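Local coordinates for protein putative Acetyltransferase (Lactobacillus plantarum WCFS1, PDB 3EFA) that probably transfers an acetyl group from acetyl-CoA to an amine of a still unidentified substrate, as other members of the GNAT N-acetyltransferase family do, at residues A[4-15]-A[43-53]. Sequence-based numbering, arbitrary orientation.
Sequences MKIIFSASPANR and TDQCEYAVLYL. With FMT (formic acid), chain E.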
loop_
_atom_site.group_PDB
_atom_site.type_symbol
_atom_site.label_atom_id
_atom_site.label_comp_id
_atom_site.label_asym_id
_atom_site.label_seq_id
_atom_site.Cartn_x
_atom_site.Cartn_y
_atom_site.Cartn_z
HETATM N N MSE A 4 -24.599 -1.431 -26.376
HETATM C CA MSE A 4 -23.993 -1.682 -25.075
HETATM C C MSE A 4 -24.049 -0.402 -24.241
HETATM O O MSE A 4 -23.825 0.693 -24.764
HETATM C CB MSE A 4 -22.539 -2.131 -25.273
HETATM C CG MSE A 4 -21.713 -2.269 -23.997
HETATM SE SE MSE A 4 -20.700 -0.677 -23.453
HETATM C CE MSE A 4 -19.430 -0.634 -24.920
ATOM N N LYS A 5 -24.358 -0.527 -22.952
ATOM C CA LYS A 5 -24.436 0.654 -22.088
ATOM C C LYS A 5 -23.704 0.500 -20.743
ATOM O O LYS A 5 -23.694 -0.579 -20.147
ATOM C CB LYS A 5 -25.899 1.007 -21.832
ATOM C CG LYS A 5 -26.114 2.399 -21.272
ATOM C CD LYS A 5 -27.588 2.625 -20.960
ATOM C CE LYS A 5 -27.878 4.082 -20.624
ATOM N NZ LYS A 5 -29.263 4.246 -20.096
ATOM N N ILE A 6 -23.119 1.595 -20.261
ATOM C CA ILE A 6 -22.438 1.620 -18.962
ATOM C C ILE A 6 -23.089 2.622 -17.998
ATOM O O ILE A 6 -23.349 3.761 -18.373
ATOM C CB ILE A 6 -20.939 1.979 -19.125
ATOM C CG1 ILE A 6 -20.198 0.876 -19.894
ATOM C CG2 ILE A 6 -20.289 2.237 -17.760
ATOM C CD1 ILE A 6 -18.796 1.301 -20.416
ATOM N N ILE A 7 -23.326 2.202 -16.756
ATOM C CA ILE A 7 -24.007 3.038 -15.763
ATOM C C ILE A 7 -23.236 3.173 -14.441
ATOM O O ILE A 7 -22.800 2.179 -13.862
ATOM C CB ILE A 7 -25.457 2.507 -15.484
ATOM C CG1 ILE A 7 -26.311 2.618 -16.751
ATOM C CG2 ILE A 7 -26.128 3.251 -14.300
ATOM C CD1 ILE A 7 -27.740 2.179 -16.562
ATOM N N PHE A 8 -23.073 4.413 -13.982
ATOM C CA PHE A 8 -22.440 4.717 -12.695
ATOM C C PHE A 8 -23.472 5.341 -11.757
ATOM O O PHE A 8 -23.881 6.474 -11.982
ATOM C CB PHE A 8 -21.292 5.737 -12.864
ATOM C CG PHE A 8 -20.148 5.263 -13.721
ATOM C CD1 PHE A 8 -19.132 4.477 -13.183
ATOM C CD2 PHE A 8 -20.056 5.648 -15.060
ATOM C CE1 PHE A 8 -18.056 4.048 -13.982
ATOM C CE2 PHE A 8 -18.988 5.231 -15.865
ATOM C CZ PHE A 8 -17.986 4.424 -15.329
ATOM N N SER A 9 -23.877 4.641 -10.697
ATOM C CA SER A 9 -24.891 5.195 -9.788
ATOM C C SER A 9 -25.245 4.308 -8.595
ATOM O O SER A 9 -24.899 3.124 -8.560
ATOM C CB SER A 9 -26.185 5.545 -10.558
ATOM O OG SER A 9 -27.044 4.421 -10.687
ATOM N N ALA A 10 -25.976 4.890 -7.641
ATOM C CA ALA A 10 -26.417 4.183 -6.434
ATOM C C ALA A 10 -27.904 3.770 -6.447
ATOM O O ALA A 10 -28.475 3.505 -5.393
ATOM C CB ALA A 10 -26.134 5.041 -5.203
ATOM N N SER A 11 -28.527 3.718 -7.625
ATOM C CA SER A 11 -29.960 3.404 -7.700
ATOM C C SER A 11 -30.271 1.954 -7.319
ATOM O O SER A 11 -29.440 1.058 -7.494
ATOM C CB SER A 11 -30.538 3.728 -9.090
ATOM O OG SER A 11 -30.228 2.727 -10.055
ATOM N N PRO A 12 -31.475 1.729 -6.783
ATOM C CA PRO A 12 -31.983 0.380 -6.500
ATOM C C PRO A 12 -31.695 -0.599 -7.647
ATOM O O PRO A 12 -31.160 -1.681 -7.400
ATOM C CB PRO A 12 -33.498 0.607 -6.354
ATOM C CG PRO A 12 -33.602 2.020 -5.815
ATOM C CD PRO A 12 -32.436 2.788 -6.407
ATOM N N ALA A 13 -32.042 -0.225 -8.875
ATOM C CA ALA A 13 -31.871 -1.117 -10.028
ATOM C C ALA A 13 -30.398 -1.433 -10.365
ATOM O O ALA A 13 -30.043 -2.591 -10.566
ATOM C CB ALA A 13 -32.605 -0.558 -11.259
ATOM N N ASN A 14 -29.550 -0.410 -10.429
ATOM C CA ASN A 14 -28.128 -0.618 -10.712
ATOM C C ASN A 14 -27.396 -1.351 -9.565
ATOM O O ASN A 14 -26.518 -2.191 -9.788
ATOM C CB ASN A 14 -27.439 0.720 -11.023
ATOM C CG ASN A 14 -26.113 0.542 -11.767
ATOM O OD1 ASN A 14 -26.063 -0.070 -12.844
ATOM N ND2 ASN A 14 -25.037 1.093 -11.204
ATOM N N ARG A 15 -27.775 -1.012 -8.341
ATOM C CA ARG A 15 -27.297 -1.670 -7.135
ATOM C C ARG A 15 -27.632 -3.163 -7.174
ATOM O O ARG A 15 -26.803 -4.020 -6.816
ATOM C CB ARG A 15 -28.028 -1.039 -5.959
ATOM C CG ARG A 15 -27.369 -1.166 -4.635
ATOM C CD ARG A 15 -27.821 -0.018 -3.760
ATOM N NE ARG A 15 -29.129 -0.231 -3.170
ATOM C CZ ARG A 15 -30.045 0.725 -3.034
ATOM N NH1 ARG A 15 -29.798 1.956 -3.465
ATOM N NH2 ARG A 15 -31.221 0.444 -2.484
ATOM N N THR A 43 -23.905 0.285 1.360
ATOM C CA THR A 43 -25.053 1.073 1.811
ATOM C C THR A 43 -25.824 1.614 0.599
ATOM O O THR A 43 -25.407 1.424 -0.545
ATOM C CB THR A 43 -24.599 2.283 2.646
ATOM O OG1 THR A 43 -23.993 3.251 1.779
ATOM C CG2 THR A 43 -23.595 1.874 3.749
ATOM N N ASP A 44 -26.932 2.309 0.868
ATOM C CA ASP A 44 -27.766 2.947 -0.159
ATOM C C ASP A 44 -27.034 4.048 -0.909
ATOM O O ASP A 44 -27.433 4.445 -2.006
ATOM C CB ASP A 44 -29.000 3.580 0.485
ATOM C CG ASP A 44 -30.006 2.561 0.925
ATOM O OD1 ASP A 44 -30.041 1.483 0.305
ATOM O OD2 ASP A 44 -30.756 2.839 1.885
ATOM N N GLN A 45 -25.979 4.551 -0.285
ATOM C CA GLN A 45 -25.219 5.688 -0.793
ATOM C C GLN A 45 -24.012 5.263 -1.630
ATOM O O GLN A 45 -23.348 6.107 -2.256
ATOM C CB GLN A 45 -24.729 6.567 0.368
ATOM C CG GLN A 45 -25.770 7.522 0.955
ATOM C CD GLN A 45 -26.280 7.096 2.324
ATOM O OE1 GLN A 45 -25.701 6.226 2.977
ATOM N NE2 GLN A 45 -27.364 7.723 2.768
ATOM N N CYS A 46 -23.695 3.965 -1.620
ATOM C CA CYS A 46 -22.527 3.469 -2.360
ATOM C C CYS A 46 -22.810 3.392 -3.863
ATOM O O CYS A 46 -23.855 2.889 -4.273
ATOM C CB CYS A 46 -22.082 2.097 -1.846
ATOM S SG CYS A 46 -20.483 1.505 -2.539
ATOM N N GLU A 47 -21.877 3.889 -4.677
ATOM C CA GLU A 47 -22.035 3.865 -6.136
ATOM C C GLU A 47 -21.352 2.671 -6.797
ATOM O O GLU A 47 -20.240 2.305 -6.426
ATOM C CB GLU A 47 -21.529 5.174 -6.746
ATOM C CG GLU A 47 -22.384 6.371 -6.329
ATOM C CD GLU A 47 -21.938 7.686 -6.938
ATOM O OE1 GLU A 47 -20.758 8.087 -6.752
ATOM O OE2 GLU A 47 -22.786 8.335 -7.585
ATOM N N TYR A 48 -22.012 2.070 -7.787
ATOM C CA TYR A 48 -21.421 0.925 -8.494
ATOM C C TYR A 48 -21.334 1.202 -9.993
ATOM O O TYR A 48 -22.130 1.960 -10.530
ATOM C CB TYR A 48 -22.220 -0.363 -8.211
ATOM C CG TYR A 48 -22.412 -0.630 -6.726
ATOM C CD1 TYR A 48 -21.572 -1.511 -6.042
ATOM C CD2 TYR A 48 -23.412 0.025 -5.995
ATOM C CE1 TYR A 48 -21.732 -1.747 -4.676
ATOM C CE2 TYR A 48 -23.571 -0.200 -4.622
ATOM C CZ TYR A 48 -22.726 -1.094 -3.966
ATOM O OH TYR A 48 -22.859 -1.339 -2.604
ATOM N N ALA A 49 -20.342 0.610 -10.657
ATOM C CA ALA A 49 -20.223 0.692 -12.112
ATOM C C ALA A 49 -20.690 -0.621 -12.741
ATOM O O ALA A 49 -20.163 -1.679 -12.400
ATOM C CB ALA A 49 -18.758 1.009 -12.535
ATOM N N VAL A 50 -21.667 -0.553 -13.656
ATOM C CA VAL A 50 -22.192 -1.750 -14.321
ATOM C C VAL A 50 -22.248 -1.615 -15.852
ATOM O O VAL A 50 -22.767 -0.615 -16.371
ATOM C CB VAL A 50 -23.618 -2.132 -13.774
ATOM C CG1 VAL A 50 -24.162 -3.397 -14.451
ATOM C CG2 VAL A 50 -23.602 -2.306 -12.273
ATOM N N LEU A 51 -21.724 -2.620 -16.566
ATOM C CA LEU A 51 -21.813 -2.683 -18.038
ATOM C C LEU A 51 -22.933 -3.631 -18.511
ATOM O O LEU A 51 -22.965 -4.810 -18.151
ATOM C CB LEU A 51 -20.457 -3.070 -18.669
ATOM C CG LEU A 51 -20.269 -2.958 -20.206
ATOM C CD1 LEU A 51 -18.805 -2.692 -20.624
ATOM C CD2 LEU A 51 -20.850 -4.167 -21.004
ATOM N N TYR A 52 -23.848 -3.100 -19.318
ATOM C CA TYR A 52 -25.015 -3.844 -19.827
ATOM C C TYR A 52 -24.926 -4.089 -21.352
ATOM O O TYR A 52 -24.644 -3.159 -22.129
ATOM C CB TYR A 52 -26.297 -3.045 -19.564
ATOM C CG TYR A 52 -26.625 -2.740 -18.110
ATOM C CD1 TYR A 52 -27.549 -3.518 -17.405
ATOM C CD2 TYR A 52 -26.043 -1.651 -17.447
ATOM C CE1 TYR A 52 -27.867 -3.238 -16.075
ATOM C CE2 TYR A 52 -26.358 -1.359 -16.112
ATOM C CZ TYR A 52 -27.277 -2.158 -15.434
ATOM O OH TYR A 52 -27.604 -1.882 -14.112
ATOM N N LEU A 53 -25.162 -5.322 -21.792
ATOM C CA LEU A 53 -25.294 -5.557 -23.233
ATOM C C LEU A 53 -26.701 -5.164 -23.653
ATOM O O LEU A 53 -26.907 -4.546 -24.696
ATOM C CB LEU A 53 -25.040 -7.013 -23.598
ATOM C CG LEU A 53 -23.587 -7.469 -23.567
ATOM C CD1 LEU A 53 -23.463 -8.797 -24.291
ATOM C CD2 LEU A 53 -22.689 -6.423 -24.209
HETATM C C FMT E . -21.925 3.418 -22.601
HETATM O O1 FMT E . -21.001 3.727 -23.366
HETATM O O2 FMT E . -22.545 4.208 -21.880
HETATM O O HOH W 1 -25.874 7.951 -7.997
#
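Ser9 O takes two N-H donors, a long bond from Tyr48 N (3.2 Å), which stands above the carbonyl plane, and a weak one from Asn14 ND2. Asn14 thereby ties the first turn of helix 12-29 to the strand before it, and its other amide atom reaches across the contact: OD1 receives the hydroxyl of Tyr52 (OH to OD1 2.7 Å) in the carbonyl plane, on a lone pair. A chi1 of -161°, with CG anti to the backbone N, carries the Asn14 amide to the strand, where OD1 also lies against Val50 CB (3.3 Å). Val50 CG1 sits 3.4 Å above one face of the Tyr52 ring, toward its rim. Ile7 CD1 meets the same ring at CE2 (3.8 Å). A leucine in place of Tyr52 would probably leave Asn14 OD1 without its hydroxyl donor and thin the cover over Ile7 CD1 and Val50 CG1. On the other face of the sheet, Ile6 CG1 packs on Leu51 CG, and Phe8 CE1 touches Ala49 CB. Strands 5-9 and 48-52 run antiparallel, their axes 4.7 Å apart at the closest, as the first two strands of the GNAT sheet. Strand 57-66 continues the sheet beyond 48-52; helix 12-29 packs against Tyr48, Val50 and Tyr52, whereas helix 88-102 meets Phe8, stacked on Trp99, and Leu51 from the opposite face.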